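Local coordinates for protein ALKF (Bacillus cereus, PDB 3ZBO) that is of unknown enzymatic function but binds branched DNA such as Holliday junctions, and is related to the HEAT-like repeat DNA glycosylases AlkC and AlkD, at residues S153-M158 and N178-T183; W140-R145 and I186-L191; K194-A199 and E221-E226; D117-W122 and S136-L141. One frame throughout, in Å; residues are numbered along the deposited sequence.

Interaction 1 (S153-M158 and N178-T183); sequences SKISDM and NNFLNT
Met158 CA and Phe180 CA mark the nearest backbone approach between the helical segments 153-158 and 178-183, and they stay 9.0 Å apart. The gap is bridged mainly by the side chains of Phe180 and Met158. Phe180 does most of this work. Its CG lies anti to the backbone N (chi1 178°), which directs the ring toward the other helix, and the far end of the ring makes the contact. Met158 bends round that end. Met158 CB lies 3.7 Å from Phe180 CZ. The chain then turns at chi3 (76°), and this brings Met158 CE back to 3.7 Å from Phe180 CE1. The two side chains cross at about a right angle. The sulfur takes part as well: Met158 SD is 5.2 Å from the centre of the Phe180 ring, 54° off its normal, an oblique Met-aromatic contact. Ile155, one turn earlier, adds its CG2 branch: Ile155 CG2 is 4.1 Å from Phe180 CZ. The three residues are buried, and no hydrogen bond joins the segments.

Elsewhere on the second segment, Asn182 and Thr183 turn their polar ends back to their own backbone. Thr183 OG1 bonds Asn179 O at 2.8 Å, and Asn182 ND2 reaches Asn178 O.

The contact packs helix 152-165 on helix 171-187 in the helical-repeat fold. Helix 128-144 closes in through Trp135, whose ring meets Phe180 edge-to-face, and through Tyr138, which touches Met158. Beyond Asn182 lies helix 219-228.

Interaction 2 (W140-R145 and I186-L191); sequences WLLGNR and ISYVPL
Leu142 meets Ser187 and Tyr188 where helix 128-144 meets the end of helix 171-187, in a fold related to that of the HEAT-like repeat glycosylases. The tight part is buried and centres on Leu142. Leu142 CA is 6.1 Å from Ser187 CA, a close approach that the small serine side chain permits. Leu142 O lies 3.7 Å from Ser187 CB. The leucine also reaches the next residue with one branch. Leu142 CD2 lies 4.0 Å from both Tyr188 CB and Tyr188 CD1, oblique to the ring. Tyr188 has just left helical backbone angles. Its CG is anti to the backbone N (chi1 -170°), which lays the ring beside Leu142.

The outer part is looser. Val189 is exposed there, and Asn144 and Pro190 are partly exposed. No hydrogen bond crosses directly between the segments. A residue from the C-terminal part links them instead: Lys235 NZ bonds the carbonyl oxygens of Leu142, Arg145 and Ser187. Ser187 OG is hydrogen-bonded to Phe234 O.

Within its own segment, Tyr188 is capped by a proline: Pro190 CD sits over the middle of one face of the Tyr188 ring, at a height of 3.7 Å.

Interaction 3 (K194-A199 and E221-E226); sequences KAVEIA and ESIQKE
Ile223 packs against Val196 and Ala199, joining helix 192-202 to helix 219-228. The contact lies in the later part of the helical fold, which is related to that of the HEAT-like repeat glycosylases. The chain passes between these helices through a two-stranded antiparallel hairpin, 204-207 and 215-218.

The apolar contacts carry the whole interface. The closest backbone atoms of this kind are Val196 CA and Ile223 CA, 7.5 Å apart. Ile223 is the central residue of the contact and uses both branches. The short branch, CG2, goes to Val196. The longer arm leaves with CG1 opposite the carbonyl carbon (chi1 -71°) and extends through CD1 to Ala199. The two partners lie about one turn apart on helix 192-202, so the isoleucine spans the distance between them. Helix 171-187 borders the same patch, with Asn182 and Ala185 touching Ile223. Val196 sits nearer the edge and is partly exposed.

Polar groups form no bond across the segments. Their partners lie outside the two segments. Lys194 makes a salt bridge with Glu160 on helix 152-165. The buried carboxylate of Glu226 is held by two arginines, Arg229 at OE1 and Arg236 at OE2.

The two apolar touches are similar in length: Val196 CG2 is 4.0 Å from Ile223 CG2, and Ala199 CB is 3.8 Å from Ile223 CD1.

Interaction 4 (D117-W122 and S136-L141); sequences DVADKW and SCYCWL
Ala119 and Asp120 face Cys137 and Tyr138 across two successive, roughly antiparallel helices, packed within a fold related to that of the HEAT-like repeat glycosylases. The axes of 117-122 and 136-141 come within 9.9 Å and make an angle of 147°.

Cys137 comes first along the second segment. Cys137 CA is 6.5 Å from Ala119 CA, the nearest backbone approach. Cys137 CB lies 4.1 Å from Ala119 CB, and SG flanks the same methyl. The small residues let the helices lie close at this point.

Tyr138 follows and reaches furthest. Its ring passes beside Ala119, and Ala119 CB is 3.7 Å from Tyr138 CE1. The phenol oxygen then meets Asp120. Asp120 OD1 lies at the ring edge, near its plane. Carboxylate and ring planes are only 14° apart although the side chains cross at about a right angle. Asp120 CG is anti to its carbonyl carbon, which brings OD1 to the hydroxyl.

Leu141, one turn after Cys137, points to the same helix but packs on Ala115 and Gln116, just before the first segment.

Lys154 from helix 152-165 joins this polar cluster. Lys154 NZ pairs with the Asp120 carboxylate at OD2 and hydrogen-bonds Tyr138 OH, with Gln116 OE1 as a further partner. Its charge would probably stabilise the carboxylate. Tyr138 OH donates a hydrogen bond to Asp120 OD1, 2.6 Å away, on the syn side and 31° out of the carboxylate plane.

In the fold
From the N terminus, interaction 4 comes first and closes a short loop between helix 115-124 and helix 128-144. Helix 128-144 then runs on into interaction 2, which shares Trp140 and Leu141 with it. Interaction 2 closes a longer loop, ending where helix 171-187 runs out. Interaction 1 is nested inside that loop and pairs helix 152-165 with helix 171-187. Lys154 joins it to interaction 4. Interaction 3 follows in series, linking helix 192-202 to helix 219-228. Asn182 brings it against interaction 1, and Ile186 against interaction 2. Interactions 3 and 4 do not touch; their nearest atoms are about 10 Å apart.

Interaction 1 (S153-M158 and N178-T183)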
# COMPACT_ATOMS: atom_id res chain seq x y z
N SER A 153 -12.53 -16.42 -10.11
CA SER A 153 -11.48 -17.37 -10.34
C SER A 153 -10.06 -16.73 -10.28
O SER A 153 -9.16 -17.41 -9.82
CB SER A 153 -11.70 -18.10 -11.75
OG SER A 153 -11.64 -17.16 -12.75
N LYS A 154 -9.87 -15.48 -10.69
CA LYS A 154 -8.57 -14.84 -10.61
C LYS A 154 -8.22 -14.69 -9.10
O LYS A 154 -7.08 -15.02 -8.74
CB LYS A 154 -8.62 -13.45 -11.22
CG LYS A 154 -7.24 -12.82 -11.32
CD LYS A 154 -7.45 -11.33 -11.83
CE LYS A 154 -6.23 -10.70 -12.24
NZ LYS A 154 -6.69 -9.31 -12.68
N ILE A 155 -9.19 -14.18 -8.31
CA ILE A 155 -8.84 -14.04 -6.85
C ILE A 155 -8.56 -15.39 -6.22
O ILE A 155 -7.66 -15.55 -5.41
CB ILE A 155 -10.00 -13.30 -6.12
CG1 ILE A 155 -10.25 -11.92 -6.69
CG2 ILE A 155 -9.71 -13.23 -4.57
CD1 ILE A 155 -9.05 -10.94 -6.71
N SER A 156 -9.33 -16.45 -6.59
CA SER A 156 -9.05 -17.74 -6.05
C SER A 156 -7.65 -18.24 -6.41
O SER A 156 -6.94 -18.81 -5.55
CB SER A 156 -10.17 -18.68 -6.59
OG SER A 156 -9.99 -19.98 -6.09
N ASP A 157 -7.26 -18.02 -7.67
CA ASP A 157 -5.94 -18.47 -8.12
C ASP A 157 -4.84 -17.66 -7.36
O ASP A 157 -3.78 -18.23 -7.00
CB ASP A 157 -5.80 -18.25 -9.62
CG ASP A 157 -6.57 -19.24 -10.46
OD1 ASP A 157 -7.01 -20.25 -9.93
OD2 ASP A 157 -6.63 -18.96 -11.69
N MET A 158 -5.11 -16.38 -7.11
CA MET A 158 -4.21 -15.57 -6.30
C MET A 158 -4.11 -16.10 -4.87
O MET A 158 -2.96 -16.13 -4.30
CB MET A 158 -4.67 -14.11 -6.31
CG MET A 158 -4.44 -13.46 -7.68
SD MET A 158 -5.19 -11.89 -7.81
CE MET A 158 -4.05 -10.88 -6.84
N ASN A 178 0.22 -11.40 2.92
CA ASN A 178 -0.58 -11.65 4.12
C ASN A 178 -1.78 -10.71 4.25
O ASN A 178 -2.88 -11.18 4.65
CB ASN A 178 0.36 -11.56 5.37
CG ASN A 178 -0.30 -12.08 6.63
OD1 ASN A 178 -0.73 -11.26 7.49
ND2 ASN A 178 -0.30 -13.36 6.74
N ASN A 179 -1.51 -9.44 3.91
CA ASN A 179 -2.58 -8.43 3.89
C ASN A 179 -3.64 -8.93 2.86
O ASN A 179 -4.87 -8.83 3.17
CB ASN A 179 -1.93 -7.04 3.58
CG ASN A 179 -2.90 -5.91 3.67
OD1 ASN A 179 -3.97 -6.07 4.25
ND2 ASN A 179 -2.47 -4.71 3.22
N PHE A 180 -3.22 -9.44 1.73
CA PHE A 180 -4.21 -9.90 0.75
C PHE A 180 -5.07 -11.03 1.37
O PHE A 180 -6.29 -11.03 1.14
CB PHE A 180 -3.43 -10.30 -0.54
CG PHE A 180 -4.32 -10.85 -1.64
CD1 PHE A 180 -4.92 -9.96 -2.53
CD2 PHE A 180 -4.50 -12.20 -1.74
CE1 PHE A 180 -5.73 -10.45 -3.58
CE2 PHE A 180 -5.30 -12.71 -2.79
CZ PHE A 180 -5.94 -11.83 -3.73
N LEU A 181 -4.49 -12.01 2.04
CA LEU A 181 -5.29 -13.07 2.69
C LEU A 181 -6.32 -12.45 3.62
O LEU A 181 -7.49 -12.81 3.58
CB LEU A 181 -4.43 -14.03 3.57
CG LEU A 181 -3.36 -14.79 2.80
CD1 LEU A 181 -2.84 -15.79 3.88
CD2 LEU A 181 -4.01 -15.65 1.58
N ASN A 182 -5.87 -11.53 4.48
CA ASN A 182 -6.82 -10.90 5.40
C ASN A 182 -7.88 -10.14 4.72
O ASN A 182 -9.03 -10.24 5.11
CB ASN A 182 -6.08 -9.85 6.23
CG ASN A 182 -5.48 -10.35 7.44
OD1 ASN A 182 -6.19 -10.39 8.49
ND2 ASN A 182 -4.16 -10.41 7.46
N THR A 183 -7.55 -9.44 3.64
CA THR A 183 -8.49 -8.53 2.98
C THR A 183 -9.49 -9.35 2.20
O THR A 183 -10.69 -9.00 2.18
CB THR A 183 -7.73 -7.56 2.06
OG1 THR A 183 -6.84 -6.80 2.88
CG2 THR A 183 -8.77 -6.57 1.46

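Interaction 2 (W140-R145 and I186-L191)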
# COMPACT_ATOMS: atom_id res chain seq x y z
N TRP A 140 -6.14 -2.66 -1.48
CA TRP A 140 -6.84 -1.39 -1.47
C TRP A 140 -8.01 -1.45 -2.42
O TRP A 140 -9.07 -0.86 -2.10
CB TRP A 140 -5.89 -0.22 -1.89
CG TRP A 140 -4.58 -0.28 -1.11
CD1 TRP A 140 -3.36 0.02 -1.68
CD2 TRP A 140 -4.30 -0.68 0.26
NE1 TRP A 140 -2.33 -0.13 -0.75
CE2 TRP A 140 -2.86 -0.63 0.41
CE3 TRP A 140 -5.09 -1.21 1.35
CZ2 TRP A 140 -2.22 -0.91 1.62
CZ3 TRP A 140 -4.47 -1.51 2.51
CH2 TRP A 140 -3.02 -1.40 2.66
N LEU A 141 -7.86 -2.15 -3.55
CA LEU A 141 -9.01 -2.26 -4.50
C LEU A 141 -10.15 -3.05 -3.87
O LEU A 141 -11.35 -2.66 -4.01
CB LEU A 141 -8.56 -3.04 -5.73
CG LEU A 141 -7.64 -2.30 -6.67
CD1 LEU A 141 -7.21 -3.31 -7.67
CD2 LEU A 141 -8.34 -1.12 -7.32
N LEU A 142 -9.84 -4.10 -3.13
CA LEU A 142 -10.96 -4.93 -2.52
C LEU A 142 -11.70 -4.08 -1.49
O LEU A 142 -12.88 -4.38 -1.22
CB LEU A 142 -10.32 -6.12 -1.87
CG LEU A 142 -9.88 -7.15 -2.85
CD1 LEU A 142 -8.92 -8.18 -2.21
CD2 LEU A 142 -11.06 -7.87 -3.62
N GLY A 143 -11.10 -2.97 -0.99
CA GLY A 143 -11.88 -2.04 -0.12
C GLY A 143 -12.55 -0.86 -0.80
O GLY A 143 -13.42 -0.17 -0.17
N ASN A 144 -12.19 -0.55 -2.04
CA ASN A 144 -12.82 0.58 -2.71
C ASN A 144 -13.51 0.18 -4.02
O ASN A 144 -13.84 1.04 -4.83
CB ASN A 144 -11.82 1.71 -2.94
CG ASN A 144 -12.50 3.03 -3.24
OD1 ASN A 144 -13.59 3.31 -2.73
ND2 ASN A 144 -11.86 3.84 -4.04
N ARG A 145 -13.81 -1.13 -4.15
CA ARG A 145 -14.48 -1.55 -5.38
C ARG A 145 -15.54 -2.55 -4.99
O ARG A 145 -15.42 -3.34 -4.05
CB ARG A 145 -13.53 -2.24 -6.39
CG ARG A 145 -12.35 -1.40 -6.93
CD ARG A 145 -12.68 -0.30 -7.84
NE ARG A 145 -11.43 0.47 -7.98
CZ ARG A 145 -11.13 1.25 -8.99
NH1 ARG A 145 -12.02 1.41 -10.00
NH2 ARG A 145 -9.95 1.82 -9.01
N ILE A 186 -12.15 -10.84 4.60
CA ILE A 186 -13.12 -9.90 5.14
C ILE A 186 -13.85 -9.12 4.09
O ILE A 186 -15.07 -8.88 4.22
CB ILE A 186 -12.36 -8.97 6.14
CG1 ILE A 186 -11.83 -9.76 7.32
CG2 ILE A 186 -13.33 -7.84 6.60
CD1 ILE A 186 -12.86 -10.68 8.05
N SER A 187 -13.19 -8.66 3.03
CA SER A 187 -13.81 -7.73 2.10
C SER A 187 -14.27 -8.35 0.76
O SER A 187 -14.85 -7.61 -0.01
CB SER A 187 -12.89 -6.55 1.80
OG SER A 187 -12.60 -5.82 3.02
N TYR A 188 -14.00 -9.61 0.53
CA TYR A 188 -14.44 -10.30 -0.70
C TYR A 188 -15.17 -11.57 -0.36
O TYR A 188 -14.67 -12.67 -0.42
CB TYR A 188 -13.18 -10.58 -1.56
CG TYR A 188 -13.66 -11.07 -2.98
CD1 TYR A 188 -14.28 -10.21 -3.83
CD2 TYR A 188 -13.41 -12.40 -3.32
CE1 TYR A 188 -14.70 -10.73 -5.14
CE2 TYR A 188 -13.75 -12.94 -4.57
CZ TYR A 188 -14.45 -12.07 -5.43
OH TYR A 188 -14.82 -12.60 -6.64
N VAL A 189 -16.44 -11.36 0.02
CA VAL A 189 -17.21 -12.50 0.56
C VAL A 189 -17.37 -13.70 -0.35
O VAL A 189 -17.53 -14.82 0.17
CB VAL A 189 -18.59 -12.10 1.13
CG1 VAL A 189 -18.44 -11.12 2.25
CG2 VAL A 189 -19.54 -11.56 0.08
N PRO A 190 -17.29 -13.52 -1.69
CA PRO A 190 -17.35 -14.82 -2.45
C PRO A 190 -16.35 -15.87 -2.11
O PRO A 190 -16.59 -17.08 -2.26
CB PRO A 190 -17.26 -14.34 -3.89
CG PRO A 190 -17.82 -12.95 -3.88
CD PRO A 190 -17.25 -12.34 -2.54
N LEU A 191 -15.18 -15.49 -1.59
CA LEU A 191 -14.17 -16.42 -1.21
C LEU A 191 -13.79 -16.26 0.27
O LEU A 191 -12.68 -16.66 0.68
CB LEU A 191 -12.89 -16.17 -2.08
CG LEU A 191 -13.14 -16.56 -3.53
CD1 LEU A 191 -11.97 -16.14 -4.38
CD2 LEU A 191 -13.41 -18.01 -3.69

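Interaction 3 (K194-A199 and E221-E226)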
# COMPACT_ATOMS: atom_id res chain seq x y z
N LYS A 194 -12.72 -19.83 1.62
CA LYS A 194 -11.43 -20.33 1.12
C LYS A 194 -10.28 -19.53 1.75
O LYS A 194 -9.25 -20.09 2.01
CB LYS A 194 -11.37 -20.19 -0.40
CG LYS A 194 -10.09 -20.66 -1.01
CD LYS A 194 -10.09 -20.57 -2.58
CE LYS A 194 -8.79 -21.15 -3.05
NZ LYS A 194 -8.86 -22.64 -3.22
N ALA A 195 -10.50 -18.20 1.90
CA ALA A 195 -9.41 -17.37 2.46
C ALA A 195 -9.11 -17.77 3.92
O ALA A 195 -7.96 -17.77 4.37
CB ALA A 195 -9.74 -15.85 2.34
N VAL A 196 -10.17 -18.08 4.66
CA VAL A 196 -10.02 -18.55 6.06
C VAL A 196 -9.21 -19.84 6.05
O VAL A 196 -8.29 -20.00 6.88
CB VAL A 196 -11.40 -18.69 6.79
CG1 VAL A 196 -11.27 -19.44 8.09
CG2 VAL A 196 -12.01 -17.30 6.97
N GLU A 197 -9.55 -20.76 5.13
CA GLU A 197 -8.85 -22.04 5.14
C GLU A 197 -7.39 -21.84 4.68
O GLU A 197 -6.49 -22.42 5.29
CB GLU A 197 -9.63 -22.95 4.17
CG GLU A 197 -8.94 -24.32 3.99
CD GLU A 197 -8.67 -25.04 5.31
OE1 GLU A 197 -9.55 -24.98 6.23
OE2 GLU A 197 -7.57 -25.68 5.44
N ILE A 198 -7.18 -20.95 3.70
CA ILE A 198 -5.80 -20.70 3.28
C ILE A 198 -5.00 -20.11 4.42
O ILE A 198 -3.82 -20.45 4.63
CB ILE A 198 -5.74 -19.94 2.02
CG1 ILE A 198 -6.15 -21.00 0.98
CG2 ILE A 198 -4.31 -19.52 1.66
CD1 ILE A 198 -6.25 -20.60 -0.30
N ALA A 199 -5.62 -19.18 5.13
CA ALA A 199 -4.91 -18.58 6.31
C ALA A 199 -4.50 -19.63 7.31
O ALA A 199 -3.37 -19.57 7.82
CB ALA A 199 -5.72 -17.47 6.96
N GLU A 221 -5.55 -15.12 12.95
CA GLU A 221 -5.91 -14.31 14.13
C GLU A 221 -6.54 -12.99 13.70
O GLU A 221 -7.55 -12.50 14.29
CB GLU A 221 -4.68 -14.04 15.00
CG GLU A 221 -4.95 -13.19 16.26
CD GLU A 221 -3.66 -12.90 17.05
OE1 GLU A 221 -2.76 -12.08 16.67
OE2 GLU A 221 -3.53 -13.57 18.05
N SER A 222 -5.89 -12.33 12.73
CA SER A 222 -6.31 -10.97 12.31
C SER A 222 -7.72 -11.06 11.71
O SER A 222 -8.59 -10.20 11.99
CB SER A 222 -5.31 -10.37 11.34
OG SER A 222 -4.08 -10.26 12.01
N ILE A 223 -7.92 -12.10 10.90
CA ILE A 223 -9.28 -12.34 10.28
C ILE A 223 -10.27 -12.64 11.40
O ILE A 223 -11.36 -12.04 11.40
CB ILE A 223 -9.26 -13.53 9.32
CG1 ILE A 223 -8.47 -13.15 8.08
CG2 ILE A 223 -10.67 -14.08 8.98
CD1 ILE A 223 -8.01 -14.42 7.38
N GLN A 224 -9.89 -13.46 12.38
CA GLN A 224 -10.81 -13.73 13.46
C GLN A 224 -11.21 -12.47 14.23
O GLN A 224 -12.40 -12.33 14.61
CB GLN A 224 -10.25 -14.82 14.40
CG GLN A 224 -11.26 -15.20 15.52
CD GLN A 224 -12.53 -15.84 14.92
OE1 GLN A 224 -13.64 -15.41 15.16
NE2 GLN A 224 -12.33 -16.85 14.09
N LYS A 225 -10.28 -11.54 14.43
CA LYS A 225 -10.59 -10.28 15.16
C LYS A 225 -11.63 -9.50 14.38
O LYS A 225 -12.49 -8.87 14.99
CB LYS A 225 -9.31 -9.47 15.48
CG LYS A 225 -8.52 -10.19 16.47
CD LYS A 225 -7.18 -9.51 16.79
CE LYS A 225 -6.37 -10.44 17.75
NZ LYS A 225 -5.17 -9.73 18.27
N GLU A 226 -11.51 -9.47 13.05
CA GLU A 226 -12.50 -8.77 12.29
C GLU A 226 -13.85 -9.44 12.30
O GLU A 226 -14.85 -8.74 12.44
CB GLU A 226 -12.01 -8.62 10.82
CG GLU A 226 -10.74 -7.70 10.75
CD GLU A 226 -11.11 -6.25 10.61
OE1 GLU A 226 -11.61 -5.61 11.58
OE2 GLU A 226 -10.88 -5.72 9.50

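Interaction 4 (D117-W122 and S136-L141)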
# COMPACT_ATOMS: atom_id res chain seq x y z
N ASP A 117 -4.37 -4.19 -14.16
CA ASP A 117 -3.40 -4.57 -15.20
C ASP A 117 -1.96 -4.31 -14.72
O ASP A 117 -1.05 -5.14 -14.87
CB ASP A 117 -3.69 -3.74 -16.42
CG ASP A 117 -4.92 -4.26 -17.17
OD1 ASP A 117 -5.36 -5.43 -16.92
OD2 ASP A 117 -5.42 -3.48 -18.01
N VAL A 118 -1.73 -3.12 -14.10
CA VAL A 118 -0.41 -2.76 -13.63
C VAL A 118 -0.04 -3.62 -12.40
O VAL A 118 1.06 -4.19 -12.34
CB VAL A 118 -0.34 -1.31 -13.27
CG1 VAL A 118 1.07 -0.99 -12.68
CG2 VAL A 118 -0.59 -0.45 -14.52
N ALA A 119 -0.97 -3.78 -11.48
CA ALA A 119 -0.63 -4.63 -10.30
C ALA A 119 -0.29 -6.05 -10.67
O ALA A 119 0.59 -6.66 -10.09
CB ALA A 119 -1.84 -4.63 -9.31
N ASP A 120 -1.02 -6.60 -11.62
CA ASP A 120 -0.68 -7.96 -12.12
C ASP A 120 0.74 -8.08 -12.70
O ASP A 120 1.50 -9.06 -12.39
CB ASP A 120 -1.67 -8.45 -13.17
CG ASP A 120 -3.08 -8.66 -12.63
OD1 ASP A 120 -3.26 -8.83 -11.37
OD2 ASP A 120 -3.99 -8.77 -13.47
N LYS A 121 1.14 -7.06 -13.48
CA LYS A 121 2.49 -7.06 -13.98
C LYS A 121 3.47 -6.98 -12.85
O LYS A 121 4.52 -7.64 -12.82
CB LYS A 121 2.71 -5.88 -14.94
CG LYS A 121 1.98 -6.13 -16.25
CD LYS A 121 2.32 -4.95 -17.19
CE LYS A 121 1.39 -5.02 -18.40
NZ LYS A 121 2.07 -4.12 -19.47
N TRP A 122 3.16 -6.13 -11.85
CA TRP A 122 4.06 -5.99 -10.75
C TRP A 122 4.19 -7.28 -9.94
O TRP A 122 5.29 -7.64 -9.50
CB TRP A 122 3.68 -4.77 -9.82
CG TRP A 122 3.95 -3.49 -10.49
CD1 TRP A 122 4.57 -3.31 -11.73
CD2 TRP A 122 3.61 -2.19 -10.02
NE1 TRP A 122 4.66 -1.91 -12.04
CE2 TRP A 122 4.04 -1.22 -11.01
CE3 TRP A 122 2.93 -1.74 -8.86
CZ2 TRP A 122 3.89 0.15 -10.82
CZ3 TRP A 122 2.72 -0.39 -8.71
CH2 TRP A 122 3.23 0.55 -9.72
N SER A 136 -0.35 -5.17 -2.50
CA SER A 136 -0.98 -4.10 -1.69
C SER A 136 -2.13 -3.43 -2.49
O SER A 136 -3.18 -3.19 -1.91
CB SER A 136 0.03 -3.04 -1.28
OG SER A 136 1.06 -3.62 -0.40
N CYS A 137 -1.88 -3.16 -3.76
CA CYS A 137 -2.93 -2.50 -4.56
C CYS A 137 -4.16 -3.36 -4.56
O CYS A 137 -5.26 -2.76 -4.41
CB CYS A 137 -2.35 -2.38 -5.94
SG CYS A 137 -3.54 -1.54 -7.08
N TYR A 138 -4.04 -4.68 -4.68
CA TYR A 138 -5.25 -5.50 -4.61
C TYR A 138 -5.97 -5.32 -3.28
O TYR A 138 -7.21 -5.34 -3.22
CB TYR A 138 -5.05 -6.99 -4.89
CG TYR A 138 -5.14 -7.28 -6.36
CD1 TYR A 138 -4.01 -7.19 -7.18
CD2 TYR A 138 -6.39 -7.57 -6.92
CE1 TYR A 138 -4.16 -7.44 -8.56
CE2 TYR A 138 -6.49 -7.87 -8.32
CZ TYR A 138 -5.40 -7.77 -9.07
OH TYR A 138 -5.56 -8.05 -10.41
N CYS A 139 -5.23 -5.27 -2.18
CA CYS A 139 -5.92 -5.07 -0.88
C CYS A 139 -6.69 -3.76 -0.91
O CYS A 139 -7.84 -3.74 -0.40
CB CYS A 139 -4.91 -5.00 0.26
SG CYS A 139 -3.96 -6.48 0.49
N TRP A 140 -6.14 -2.66 -1.48
CA TRP A 140 -6.84 -1.39 -1.47
C TRP A 140 -8.01 -1.45 -2.42
O TRP A 140 -9.07 -0.86 -2.10
CB TRP A 140 -5.89 -0.22 -1.89
CG TRP A 140 -4.58 -0.28 -1.11
CD1 TRP A 140 -3.36 0.02 -1.68
CD2 TRP A 140 -4.30 -0.68 0.26
NE1 TRP A 140 -2.33 -0.13 -0.75
CE2 TRP A 140 -2.86 -0.63 0.41
CE3 TRP A 140 -5.09 -1.21 1.35
CZ2 TRP A 140 -2.22 -0.91 1.62
CZ3 TRP A 140 -4.47 -1.51 2.51
CH2 TRP A 140 -3.02 -1.40 2.66
N LEU A 141 -7.86 -2.15 -3.55
CA LEU A 141 -9.01 -2.26 -4.50
C LEU A 141 -10.15 -3.05 -3.87
O LEU A 141 -11.35 -2.66 -4.01
CB LEU A 141 -8.56 -3.04 -5.73
CG LEU A 141 -7.64 -2.30 -6.67
CD1 LEU A 141 -7.21 -3.31 -7.67
CD2 LEU A 141 -8.34 -1.12 -7.32